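Local coordinates for protein serine--tRNA ligase, cytoplasmic (Candida albicans, PDB 3QO8) that catalyses the two-step attachment of serine to tRNA(Ser), first activating serine with ATP to seryl-adenylate and then transferring it to the acceptor end of the tRNA, at residues 156-162 and 444-450; 218-222 and 377-381; 22-26 and 117-121; 7-11 and 35-39. One frame throughout, in Å; residues are numbered along the deposited sequence.

Contact 1: 156-162 and 444-450; sequences EVLLRLD and YIKELPK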
loop_
_atom_site.group_PDB
_atom_site.type_symbol
_atom_site.label_atom_id
_atom_site.label_comp_id
_atom_site.label_asym_id
_atom_site.label_seq_id
_atom_site.Cartn_x
_atom_site.Cartn_y
_atom_site.Cartn_z
ATOM N N GLU A 156 -13.495 -15.842 14.674
ATOM C CA GLU A 156 -13.717 -17.283 14.743
ATOM C C GLU A 156 -14.366 -17.815 13.468
ATOM O O GLU A 156 -13.958 -18.842 12.931
ATOM C CB GLU A 156 -14.580 -17.629 15.973
ATOM C CG GLU A 156 -13.789 -17.569 17.284
ATOM C CD GLU A 156 -14.673 -17.628 18.536
ATOM O OE1 GLU A 156 -15.804 -17.109 18.499
ATOM O OE2 GLU A 156 -14.229 -18.183 19.564
ATOM N N VAL A 157 -15.393 -17.120 12.995
ATOM C CA VAL A 157 -15.988 -17.475 11.713
ATOM C C VAL A 157 -14.918 -17.488 10.620
ATOM O O VAL A 157 -14.777 -18.465 9.893
ATOM C CB VAL A 157 -17.098 -16.497 11.329
ATOM C CG1 VAL A 157 -17.643 -16.817 9.924
ATOM C CG2 VAL A 157 -18.227 -16.540 12.386
ATOM N N LEU A 158 -14.153 -16.407 10.514
ATOM C CA LEU A 158 -13.172 -16.301 9.437
ATOM C C LEU A 158 -12.135 -17.408 9.543
ATOM O O LEU A 158 -11.701 -17.941 8.537
ATOM C CB LEU A 158 -12.494 -14.932 9.439
ATOM C CG LEU A 158 -11.699 -14.524 8.192
ATOM C CD1 LEU A 158 -12.510 -14.711 6.892
ATOM C CD2 LEU A 158 -11.248 -13.078 8.348
ATOM N N LEU A 159 -11.745 -17.764 10.762
ATOM C CA LEU A 159 -10.818 -18.873 10.937
ATOM C C LEU A 159 -11.448 -20.204 10.500
ATOM O O LEU A 159 -10.823 -20.997 9.812
ATOM C CB LEU A 159 -10.360 -18.965 12.397
ATOM C CG LEU A 159 -9.111 -19.806 12.632
ATOM C CD1 LEU A 159 -7.934 -19.164 11.920
ATOM C CD2 LEU A 159 -8.828 -19.945 14.116
ATOM N N ARG A 160 -12.690 -20.461 10.898
ATOM C CA ARG A 160 -13.316 -21.735 10.547
ATOM C C ARG A 160 -13.490 -21.857 9.031
ATOM O O ARG A 160 -13.496 -22.964 8.490
ATOM C CB ARG A 160 -14.665 -21.910 11.272
ATOM C CG ARG A 160 -14.534 -22.161 12.772
ATOM C CD ARG A 160 -15.724 -22.966 13.289
ATOM N NE ARG A 160 -15.782 -24.290 12.675
ATOM C CZ ARG A 160 -16.799 -25.141 12.811
ATOM N NH1 ARG A 160 -17.851 -24.812 13.545
ATOM N NH2 ARG A 160 -16.762 -26.326 12.213
ATOM N N LEU A 161 -13.612 -20.717 8.351
ATOM C CA LEU A 161 -13.741 -20.697 6.896
ATOM C C LEU A 161 -12.387 -20.827 6.195
ATOM O O LEU A 161 -12.321 -20.930 4.971
ATOM C CB LEU A 161 -14.430 -19.405 6.434
ATOM C CG LEU A 161 -15.907 -19.248 6.815
ATOM C CD1 LEU A 161 -16.425 -17.850 6.480
ATOM C CD2 LEU A 161 -16.745 -20.320 6.124
ATOM N N ASP A 162 -11.314 -20.824 6.977
ATOM C CA ASP A 162 -9.966 -20.750 6.426
ATOM C C ASP A 162 -9.870 -19.529 5.500
ATOM O O ASP A 162 -9.374 -19.629 4.380
ATOM C CB ASP A 162 -9.624 -22.023 5.651
ATOM C CG ASP A 162 -8.143 -22.133 5.325
ATOM O OD1 ASP A 162 -7.313 -21.566 6.079
ATOM O OD2 ASP A 162 -7.812 -22.795 4.313
ATOM N N TYR A 444 -17.822 -24.298 6.680
ATOM C CA TYR A 444 -16.702 -24.273 7.604
ATOM C C TYR A 444 -15.767 -25.394 7.196
ATOM O O TYR A 444 -16.213 -26.479 6.829
ATOM C CB TYR A 444 -17.180 -24.487 9.037
ATOM C CG TYR A 444 -17.887 -23.285 9.634
ATOM C CD1 TYR A 444 -17.521 -21.990 9.275
ATOM C CD2 TYR A 444 -18.926 -23.447 10.540
ATOM C CE1 TYR A 444 -18.165 -20.896 9.817
ATOM C CE2 TYR A 444 -19.580 -22.355 11.086
ATOM C CZ TYR A 444 -19.187 -21.081 10.719
ATOM O OH TYR A 444 -19.829 -19.994 11.255
ATOM N N ILE A 445 -14.473 -25.123 7.258
ATOM C CA ILE A 445 -13.459 -26.047 6.768
ATOM C C ILE A 445 -12.619 -26.549 7.930
ATOM O O ILE A 445 -12.063 -27.641 7.877
ATOM C CB ILE A 445 -12.514 -25.336 5.760
ATOM C CG1 ILE A 445 -13.234 -25.054 4.446
ATOM C CG2 ILE A 445 -11.271 -26.161 5.503
ATOM C CD1 ILE A 445 -12.347 -24.404 3.417
ATOM N N LYS A 446 -12.523 -25.734 8.971
ATOM C CA LYS A 446 -11.674 -26.032 10.120
ATOM C C LYS A 446 -12.502 -25.917 11.388
ATOM O O LYS A 446 -13.509 -25.215 11.403
ATOM C CB LYS A 446 -10.511 -25.032 10.189
ATOM C CG LYS A 446 -9.718 -24.913 8.885
ATOM C CD LYS A 446 -8.402 -24.159 9.055
ATOM C CE LYS A 446 -8.639 -22.696 9.385
ATOM N NZ LYS A 446 -7.407 -21.857 9.290
ATOM N N GLU A 447 -12.081 -26.606 12.445
ATOM C CA GLU A 447 -12.704 -26.455 13.756
ATOM C C GLU A 447 -11.886 -25.467 14.572
ATOM O O GLU A 447 -10.692 -25.312 14.333
ATOM C CB GLU A 447 -12.738 -27.800 14.490
ATOM C CG GLU A 447 -13.501 -28.902 13.774
ATOM C CD GLU A 447 -14.923 -29.063 14.285
ATOM O OE1 GLU A 447 -15.298 -28.366 15.256
ATOM O OE2 GLU A 447 -15.665 -29.892 13.714
ATOM N N LEU A 448 -12.511 -24.799 15.538
ATOM C CA LEU A 448 -11.748 -23.969 16.462
ATOM C C LEU A 448 -11.093 -24.881 17.492
ATOM O O LEU A 448 -11.682 -25.885 17.894
ATOM C CB LEU A 448 -12.640 -22.953 17.176
ATOM C CG LEU A 448 -13.356 -21.876 16.365
ATOM C CD1 LEU A 448 -14.166 -20.997 17.296
ATOM C CD2 LEU A 448 -12.357 -21.056 15.577
ATOM N N PRO A 449 -9.874 -24.539 17.925
ATOM C CA PRO A 449 -9.217 -25.359 18.947
ATOM C C PRO A 449 -10.063 -25.470 20.217
ATOM O O PRO A 449 -10.134 -26.547 20.807
ATOM C CB PRO A 449 -7.910 -24.603 19.226
ATOM C CG PRO A 449 -8.139 -23.220 18.714
ATOM C CD PRO A 449 -9.064 -23.371 17.543
ATOM N N LYS A 450 -10.721 -24.382 20.610
ATOM C CA LYS A 450 -11.441 -24.345 21.881
ATOM C C LYS A 450 -12.793 -25.074 21.878
ATOM O O LYS A 450 -13.069 -25.865 22.780
ATOM C CB LYS A 450 -11.616 -22.900 22.364
ATOM C CG LYS A 450 -12.759 -22.142 21.709
ATOM C CD LYS A 450 -13.332 -21.104 22.663
ATOM C CE LYS A 450 -14.608 -20.483 22.116
ATOM N NZ LYS A 450 -15.209 -19.537 23.099
HETATM O O HOH W 1 -14.707 -16.909 21.940
#
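Arg160 fastens the last turn of its helix to the C-terminal tail 444-450 through both backbone and side chain. Its carbonyl O accepts two bonds: from Ile445 N at 2.7 Å and, on a lone pair, from Lys446 N at 3.0 Å. In return, the side chain bends at chi3 (63°) and Arg160 NE donates almost straight to Lys446 O (2.8 Å, 169°), which lies in the guanidinium plane. This pairing fixes how the flat group is turned, with Tyr444 CD2 over one face and Glu447 OE1 over the other; Glu447 contributes only a long charge pair.

Ion pairs lie toward the ends. Lys446 NZ meets Asp162 OD1 at 3.2 Å from above the carboxylate plane, while Asp162 OD2 is held by Arg181. Glu156 OE2 and the poorly ordered Lys450 NZ form only a long ion pair, bridged by a water; Glu156 OE1 bonds Ser153 N.

Arginine suits its place because its aliphatic part packs too: Arg160 CD sits over the Tyr444 ring, 4.3 Å from its centre (CH-pi). Leu448 CD1 packs on Glu156 CG at 3.4 Å. The tail covers helix 154-160, whose Val157 and Leu158 rest on Leu416 of helix 408-419; Tyr444 touches Gln420 of strand 420-421.

Contact 2: 218-222 and 377-381; sequences MAKTA and QSRNL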
loop_
_atom_site.group_PDB
_atom_site.type_symbol
_atom_site.label_atom_id
_atom_site.label_comp_id
_atom_site.label_asym_id
_atom_site.label_seq_id
_atom_site.Cartn_x
_atom_site.Cartn_y
_atom_site.Cartn_z
ATOM N N MET A 218 0.041 16.567 2.183
ATOM C CA MET A 218 -0.644 15.888 3.281
ATOM C C MET A 218 -0.922 16.891 4.400
ATOM O O MET A 218 -2.009 16.920 4.986
ATOM C CB MET A 218 0.195 14.706 3.796
ATOM C CG MET A 218 -0.410 13.987 5.006
ATOM S SD MET A 218 -1.994 13.171 4.676
ATOM C CE MET A 218 -1.386 11.630 3.972
ATOM N N ALA A 219 0.062 17.738 4.669
ATOM C CA ALA A 219 -0.050 18.726 5.735
ATOM C C ALA A 219 -1.219 19.688 5.506
ATOM O O ALA A 219 -1.721 20.289 6.451
ATOM C CB ALA A 219 1.264 19.488 5.889
ATOM N N LYS A 220 -1.676 19.821 4.263
ATOM C CA LYS A 220 -2.792 20.728 3.991
ATOM C C LYS A 220 -4.162 20.088 4.235
ATOM O O LYS A 220 -5.188 20.774 4.255
ATOM C CB LYS A 220 -2.722 21.294 2.573
ATOM C CG LYS A 220 -1.521 22.208 2.308
ATOM C CD LYS A 220 -1.751 23.037 1.051
ATOM C CE LYS A 220 -0.508 23.803 0.619
ATOM N NZ LYS A 220 0.215 23.105 -0.485
ATOM N N THR A 221 -4.197 18.779 4.429
ATOM C CA THR A 221 -5.493 18.144 4.610
ATOM C C THR A 221 -5.629 17.326 5.898
ATOM O O THR A 221 -6.743 17.073 6.352
ATOM C CB THR A 221 -5.904 17.323 3.367
ATOM O OG1 THR A 221 -7.282 16.921 3.484
ATOM C CG2 THR A 221 -4.987 16.114 3.176
ATOM N N ALA A 222 -4.503 16.940 6.494
ATOM C CA ALA A 222 -4.515 16.198 7.755
ATOM C C ALA A 222 -4.157 17.104 8.933
ATOM O O ALA A 222 -3.331 18.013 8.799
ATOM C CB ALA A 222 -3.551 15.020 7.686
ATOM N N GLN A 377 -11.194 22.541 4.534
ATOM C CA GLN A 377 -10.095 21.964 3.764
ATOM C C GLN A 377 -9.899 22.696 2.439
ATOM O O GLN A 377 -8.771 22.953 2.020
ATOM C CB GLN A 377 -10.334 20.474 3.517
ATOM C CG GLN A 377 -10.410 19.657 4.803
ATOM C CD GLN A 377 -11.226 18.392 4.624
ATOM O OE1 GLN A 377 -12.325 18.423 4.063
ATOM N NE2 GLN A 377 -10.681 17.269 5.075
ATOM N N SER A 378 -11.004 23.043 1.793
ATOM C CA SER A 378 -10.940 23.696 0.499
ATOM C C SER A 378 -10.297 25.080 0.576
ATOM O O SER A 378 -9.653 25.504 -0.371
ATOM C CB SER A 378 -12.328 23.775 -0.124
ATOM O OG SER A 378 -13.233 24.371 0.771
ATOM N N ARG A 379 -10.469 25.785 1.697
ATOM C CA ARG A 379 -9.754 27.047 1.889
ATOM C C ARG A 379 -8.254 26.776 1.881
ATOM O O ARG A 379 -7.486 27.481 1.240
ATOM C CB ARG A 379 -10.176 27.744 3.201
ATOM C CG ARG A 379 -9.428 29.055 3.475
ATOM C CD ARG A 379 -10.037 29.843 4.668
ATOM N NE ARG A 379 -11.372 30.348 4.353
ATOM C CZ ARG A 379 -12.503 29.744 4.699
ATOM N NH1 ARG A 379 -12.479 28.614 5.403
ATOM N NH2 ARG A 379 -13.664 30.271 4.348
ATOM N N ASN A 380 -7.835 25.731 2.582
ATOM C CA ASN A 380 -6.412 25.415 2.657
ATOM C C ASN A 380 -5.854 24.951 1.307
ATOM O O ASN A 380 -4.731 25.288 0.936
ATOM C CB ASN A 380 -6.153 24.372 3.745
ATOM C CG ASN A 380 -4.743 24.435 4.287
ATOM O OD1 ASN A 380 -4.042 25.429 4.107
ATOM N ND2 ASN A 380 -4.319 23.375 4.960
ATOM N N LEU A 381 -6.666 24.207 0.565
ATOM C CA LEU A 381 -6.260 23.648 -0.726
ATOM C C LEU A 381 -6.581 24.586 -1.893
ATOM O O LEU A 381 -6.275 24.281 -3.050
ATOM C CB LEU A 381 -6.948 22.298 -0.917
ATOM C CG LEU A 381 -6.450 21.219 0.051
ATOM C CD1 LEU A 381 -7.484 20.096 0.220
ATOM C CD2 LEU A 381 -5.103 20.664 -0.425
#
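Lys220 and Asn380 bring their backbones to 6.1 Å between CA atoms, and Thr221 and Gln377 to 6.0 Å, where the turn joining helices 215-218 and 224-229 meets the short helix 376-381 of the class II synthetase catalytic core. The turn is tight: Met218 O accepts from both Thr221 N and Ala222 N. Helix 376-381 is only weakly bonded, although Leu381 N still donates to Gln377 O.

One hydrogen bond joins the two. With chi1 at -155°, Asn380 turns CG away from its backbone N and lays the amide across the Lys220 side chain at about a right angle, and ND2 gives a hydrogen to Lys220 O at 2.8 Å. The bond is bent, 138° at the hydrogen, and the donor comes in well to the side of the carbonyl. A short amide suits this place, since it can donate to a carbonyl while lying close to the turn. Lys220 contributes aliphatic length: its CB rests on Leu381 CD2, and its amine runs away from the helix.

Thr221 OG1 bonds Ser252 OG. Gln377 NE2 bonds OE2 of Glu248, a residue that by similarity binds L-serine; Gln377 is therefore probably a second-shell residue of the serine pocket, its side chain about 8 Å from the bound seryl-adenylate analogue. Across the contact, Gln377 NE2 stops 3.8 Å from Thr221 OG1, too far for a hydrogen bond.

Contact 3: 22-26 and 117-121; sequences QKKRG and VDSQD
Gln120 and Lys24 supply the hydrogen bond of this surface contact: Gln120 NE2 donates to Lys24 O at 2.9 Å, but the angle at the hydrogen is only 128°, so the bond is weak. The glutamine chain bends at chi2 (-64°), folding its amide back toward the helix end. Lys24 O has a second partner in Ser341 OG.

The backbone turns on either side belong to known motifs. Gly26 ends helix 15-25 in a Schellman motif, with a positive phi of 76° that glycine adopts easily; lacking a side chain, it also allows the Gln120 amide to approach. Ser119 forms an ST turn, its OG accepting from Asp121 N at 3.0 Å, which shapes the loop that carries Gln120.

Van der Waals contact comes from Asp118, whose carboxylate carbon CG lies 3.8 Å from Lys24 CG, the two side chains crossing at about a right angle. Asp118 OD1 approaches Lys24 CA at 3.6 Å. The extended lysine runs on past the aspartate, leaving Lys24 NZ 6.0 Å from Asp118 OD2, and makes a long, weak ion pair with Glu114.

Opposite charges may thus attract loosely here, without a salt bridge. With one weak bond and 193 Å² buried, the end of helix 15-25 and the loop before strand 126-131 touch lightly at this point, and the shared partner Ser341, which also bonds Ser119 N, ties them together.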
loop_
_atom_site.group_PDB
_atom_site.type_symbol
_atom_site.label_atom_id
_atom_site.label_comp_id
_atom_site.label_asym_id
_atom_site.label_seq_id
_atom_site.Cartn_x
_atom_site.Cartn_y
_atom_site.Cartn_z
ATOM N N GLN A 22 -15.143 26.420 19.983
ATOM C CA GLN A 22 -13.971 25.877 20.676
ATOM C C GLN A 22 -14.371 25.209 21.991
ATOM O O GLN A 22 -13.859 24.147 22.354
ATOM C CB GLN A 22 -12.943 26.978 20.936
ATOM C CG GLN A 22 -12.187 27.426 19.666
ATOM C CD GLN A 22 -11.407 26.294 19.031
ATOM O OE1 GLN A 22 -11.876 25.645 18.099
ATOM N NE2 GLN A 22 -10.211 26.044 19.543
ATOM N N LYS A 23 -15.292 25.850 22.696
ATOM C CA LYS A 23 -15.771 25.349 23.977
ATOM C C LYS A 23 -16.484 24.016 23.791
ATOM O O LYS A 23 -16.216 23.055 24.515
ATOM C CB LYS A 23 -16.708 26.375 24.611
ATOM C CG LYS A 23 -16.754 26.347 26.128
ATOM C CD LYS A 23 -17.297 27.672 26.643
ATOM C CE LYS A 23 -16.598 28.836 25.935
ATOM N NZ LYS A 23 -17.142 30.175 26.302
ATOM N N LYS A 24 -17.382 23.956 22.810
ATOM C CA LYS A 24 -18.072 22.708 22.473
ATOM C C LYS A 24 -17.094 21.592 22.132
ATOM O O LYS A 24 -17.337 20.428 22.445
ATOM C CB LYS A 24 -19.017 22.919 21.293
ATOM C CG LYS A 24 -20.167 23.856 21.578
ATOM C CD LYS A 24 -21.147 23.839 20.433
ATOM C CE LYS A 24 -22.174 24.939 20.557
ATOM N NZ LYS A 24 -22.970 24.989 19.295
ATOM N N ARG A 25 -15.996 21.958 21.478
ATOM C CA ARG A 25 -14.997 20.996 21.029
ATOM C C ARG A 25 -14.159 20.486 22.196
ATOM O O ARG A 25 -13.506 19.447 22.097
ATOM C CB ARG A 25 -14.070 21.635 19.977
ATOM C CG ARG A 25 -14.650 21.684 18.565
ATOM C CD ARG A 25 -13.646 22.246 17.528
ATOM N NE ARG A 25 -14.254 22.192 16.206
ATOM C CZ ARG A 25 -14.321 21.082 15.481
ATOM N NH1 ARG A 25 -13.788 19.950 15.941
ATOM N NH2 ARG A 25 -14.925 21.096 14.306
ATOM N N GLY A 26 -14.174 21.230 23.296
ATOM C CA GLY A 26 -13.266 20.962 24.395
ATOM C C GLY A 26 -11.862 21.441 24.062
ATOM O O GLY A 26 -10.882 20.941 24.610
ATOM N N VAL A 117 -24.932 17.971 19.193
ATOM C CA VAL A 117 -25.000 17.909 20.654
ATOM C C VAL A 117 -23.692 18.373 21.284
ATOM O O VAL A 117 -22.622 17.903 20.915
ATOM C CB VAL A 117 -25.317 16.481 21.150
ATOM C CG1 VAL A 117 -25.162 16.388 22.677
ATOM C CG2 VAL A 117 -26.718 16.081 20.732
ATOM N N ASP A 118 -23.787 19.292 22.236
ATOM C CA ASP A 118 -22.612 19.805 22.921
ATOM C C ASP A 118 -22.223 18.911 24.101
ATOM O O ASP A 118 -22.836 18.977 25.162
ATOM C CB ASP A 118 -22.877 21.235 23.396
ATOM C CG ASP A 118 -21.762 21.780 24.265
ATOM O OD1 ASP A 118 -20.715 21.108 24.398
ATOM O OD2 ASP A 118 -21.921 22.891 24.803
ATOM N N SER A 119 -21.198 18.083 23.921
ATOM C CA SER A 119 -20.771 17.175 24.983
ATOM C C SER A 119 -19.428 16.545 24.672
ATOM O O SER A 119 -19.036 16.443 23.514
ATOM C CB SER A 119 -21.798 16.057 25.170
ATOM O OG SER A 119 -21.379 15.157 26.183
ATOM N N GLN A 120 -18.732 16.109 25.714
ATOM C CA GLN A 120 -17.472 15.403 25.543
ATOM C C GLN A 120 -17.683 13.901 25.692
ATOM O O GLN A 120 -16.741 13.121 25.587
ATOM C CB GLN A 120 -16.456 15.889 26.573
ATOM C CG GLN A 120 -16.305 17.398 26.617
ATOM C CD GLN A 120 -15.760 17.975 25.320
ATOM O OE1 GLN A 120 -14.737 17.523 24.798
ATOM N NE2 GLN A 120 -16.445 18.980 24.795
ATOM N N ASP A 121 -18.930 13.504 25.919
ATOM C CA ASP A 121 -19.253 12.121 26.251
ATOM C C ASP A 121 -20.131 11.487 25.178
ATOM O O ASP A 121 -21.290 11.872 25.003
ATOM C CB ASP A 121 -19.958 12.076 27.610
ATOM C CG ASP A 121 -20.181 10.661 28.117
ATOM O OD1 ASP A 121 -19.954 9.693 27.356
ATOM O OD2 ASP A 121 -20.599 10.519 29.289
#

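Contact 4: 7-11 and 35-39; sequences FLVEK and IIAEY
Leu8 and Tyr39 meet because their first torsions aim them at one another: Leu8 carries CG opposite its carbonyl carbon (chi1 -54°), while Tyr39 swings its ring out opposite its own backbone N (chi1 173°). The contact packs the N-terminal lead-in of the chain against the base of helix 30-65, one of the two long helices of the antiparallel coiled-coil arm that seryl-tRNA synthetases use to bind tRNA.

Leu8 lays CD1 almost over the centre of the tyrosine ring, 3.5 Å from the centroid, in a CH-pi contact 11° off the ring normal; the other branch, CD2, settles near the ring's CD2 at 3.6 Å. A branched leucine suits this flat face, since its two methyls can spread over the ring. Phe7 reverses the roles one turn earlier on the helix: the aromatic ring now comes from the lead-in, and Ile35 CG2 lies over its face toward the rim, 3.9 Å from the centroid. The longer arm of the isoleucine reaches farther along the ring, Ile35 CD1 touching Phe7 CE1 at 3.6 Å, so beta-branching lets one residue cover two parts of it.

No hydrogen bond crosses the interface. Val108 touches both Phe7 and Ile35, and Ile18 of helix 15-25 adds to the apolar cluster round Phe7; Pro15 of that helix packs on Ile36. Toward the surface, Lys11 crosses the tyrosine at about a right angle and sets its CE 3.7 Å from Tyr39 OH. On the backbone side, Ile36 CG1 and CD1 each lie 3.5 Å from Phe7 O.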
loop_
_atom_site.group_PDB
_atom_site.type_symbol
_atom_site.label_atom_id
_atom_site.label_comp_id
_atom_site.label_asym_id
_atom_site.label_seq_id
_atom_site.Cartn_x
_atom_site.Cartn_y
_atom_site.Cartn_z
ATOM N N PHE A 7 -12.496 35.836 12.381
ATOM C CA PHE A 7 -12.100 36.233 13.736
ATOM C C PHE A 7 -12.269 37.735 13.970
ATOM O O PHE A 7 -12.095 38.217 15.081
ATOM C CB PHE A 7 -10.632 35.858 13.996
ATOM C CG PHE A 7 -10.362 34.377 13.930
ATOM C CD1 PHE A 7 -10.265 33.624 15.091
ATOM C CD2 PHE A 7 -10.207 33.743 12.706
ATOM C CE1 PHE A 7 -10.027 32.261 15.039
ATOM C CE2 PHE A 7 -9.968 32.382 12.640
ATOM C CZ PHE A 7 -9.879 31.636 13.813
ATOM N N LEU A 8 -12.594 38.473 12.914
ATOM C CA LEU A 8 -12.515 39.934 12.953
ATOM C C LEU A 8 -13.884 40.590 12.838
ATOM O O LEU A 8 -14.482 40.623 11.759
ATOM C CB LEU A 8 -11.594 40.427 11.838
ATOM C CG LEU A 8 -10.219 39.751 11.891
ATOM C CD1 LEU A 8 -9.377 40.100 10.670
ATOM C CD2 LEU A 8 -9.513 40.128 13.196
ATOM N N VAL A 9 -14.372 41.100 13.963
ATOM C CA VAL A 9 -15.665 41.767 14.016
ATOM C C VAL A 9 -15.741 42.883 12.980
ATOM O O VAL A 9 -16.771 43.084 12.337
ATOM C CB VAL A 9 -15.929 42.362 15.419
ATOM C CG1 VAL A 9 -16.756 43.613 15.316
ATOM C CG2 VAL A 9 -16.617 41.341 16.298
ATOM N N GLU A 10 -14.636 43.600 12.819
ATOM C CA GLU A 10 -14.608 44.763 11.940
ATOM C C GLU A 10 -14.668 44.342 10.476
ATOM O O GLU A 10 -14.929 45.160 9.594
ATOM C CB GLU A 10 -13.355 45.600 12.207
ATOM C CG GLU A 10 -12.044 44.879 11.876
ATOM C CD GLU A 10 -11.464 44.092 13.052
ATOM O OE1 GLU A 10 -12.242 43.509 13.848
ATOM O OE2 GLU A 10 -10.218 44.065 13.176
ATOM N N LYS A 11 -14.431 43.058 10.225
ATOM C CA LYS A 11 -14.419 42.528 8.870
ATOM C C LYS A 11 -15.659 41.692 8.595
ATOM O O LYS A 11 -15.759 41.041 7.557
ATOM C CB LYS A 11 -13.166 41.683 8.643
ATOM C CG LYS A 11 -11.875 42.475 8.645
ATOM C CD LYS A 11 -11.610 43.089 7.286
ATOM C CE LYS A 11 -10.245 43.751 7.245
ATOM N NZ LYS A 11 -9.851 44.126 5.858
ATOM N N ILE A 35 -5.389 35.113 18.445
ATOM C CA ILE A 35 -5.415 35.278 17.003
ATOM C C ILE A 35 -5.780 36.721 16.662
ATOM O O ILE A 35 -5.146 37.350 15.817
ATOM C CB ILE A 35 -6.381 34.271 16.362
ATOM C CG1 ILE A 35 -5.719 32.894 16.328
ATOM C CG2 ILE A 35 -6.787 34.712 14.963
ATOM C CD1 ILE A 35 -6.678 31.755 16.180
ATOM N N ILE A 36 -6.768 37.266 17.366
ATOM C CA ILE A 36 -7.181 38.645 17.138
ATOM C C ILE A 36 -6.062 39.636 17.461
ATOM O O ILE A 36 -5.839 40.593 16.717
ATOM C CB ILE A 36 -8.448 38.995 17.943
ATOM C CG1 ILE A 36 -9.616 38.106 17.501
ATOM C CG2 ILE A 36 -8.792 40.468 17.783
ATOM C CD1 ILE A 36 -10.885 38.255 18.385
ATOM N N ALA A 37 -5.350 39.405 18.560
ATOM C CA ALA A 37 -4.273 40.308 18.951
ATOM C C ALA A 37 -3.173 40.315 17.891
ATOM O O ALA A 37 -2.779 41.373 17.383
ATOM C CB ALA A 37 -3.709 39.916 20.314
ATOM N N GLU A 38 -2.690 39.128 17.544
ATOM C CA GLU A 38 -1.626 39.015 16.557
ATOM C C GLU A 38 -2.036 39.622 15.218
ATOM O O GLU A 38 -1.220 40.224 14.526
ATOM C CB GLU A 38 -1.185 37.560 16.410
ATOM C CG GLU A 38 -0.804 36.938 17.748
ATOM C CD GLU A 38 0.128 35.750 17.614
ATOM O OE1 GLU A 38 0.405 35.326 16.470
ATOM O OE2 GLU A 38 0.590 35.245 18.660
ATOM N N TYR A 39 -3.306 39.494 14.856
ATOM C CA TYR A 39 -3.755 40.132 13.629
ATOM C C TYR A 39 -3.561 41.649 13.680
ATOM O O TYR A 39 -3.160 42.276 12.693
ATOM C CB TYR A 39 -5.214 39.823 13.335
ATOM C CG TYR A 39 -5.715 40.628 12.160
ATOM C CD1 TYR A 39 -5.456 40.219 10.857
ATOM C CD2 TYR A 39 -6.418 41.808 12.355
ATOM C CE1 TYR A 39 -5.898 40.954 9.781
ATOM C CE2 TYR A 39 -6.865 42.549 11.285
ATOM C CZ TYR A 39 -6.603 42.119 10.000
ATOM O OH TYR A 39 -7.049 42.857 8.930
#

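The four contacts are strung along an elongated subunit, from the tRNA-binding arm through the catalytic core to the C-terminal tail, and none touches another. Contacts 3 and 4 come first in the chain and interlock: their segments alternate, and consecutive helices 15-25 and 30-65 join them, with centres 24 Å apart. Contact 4 packs the start of the chain against the base of the helical arm, whereas contact 3 links that region to the chain entering the core. Contact 2 lies in the catalytic core, its centre about 22 Å from that of contact 4 and 24 Å from that of contact 3. Its segments fall between those of contact 1, whose centre is about 62 Å from that of contact 4.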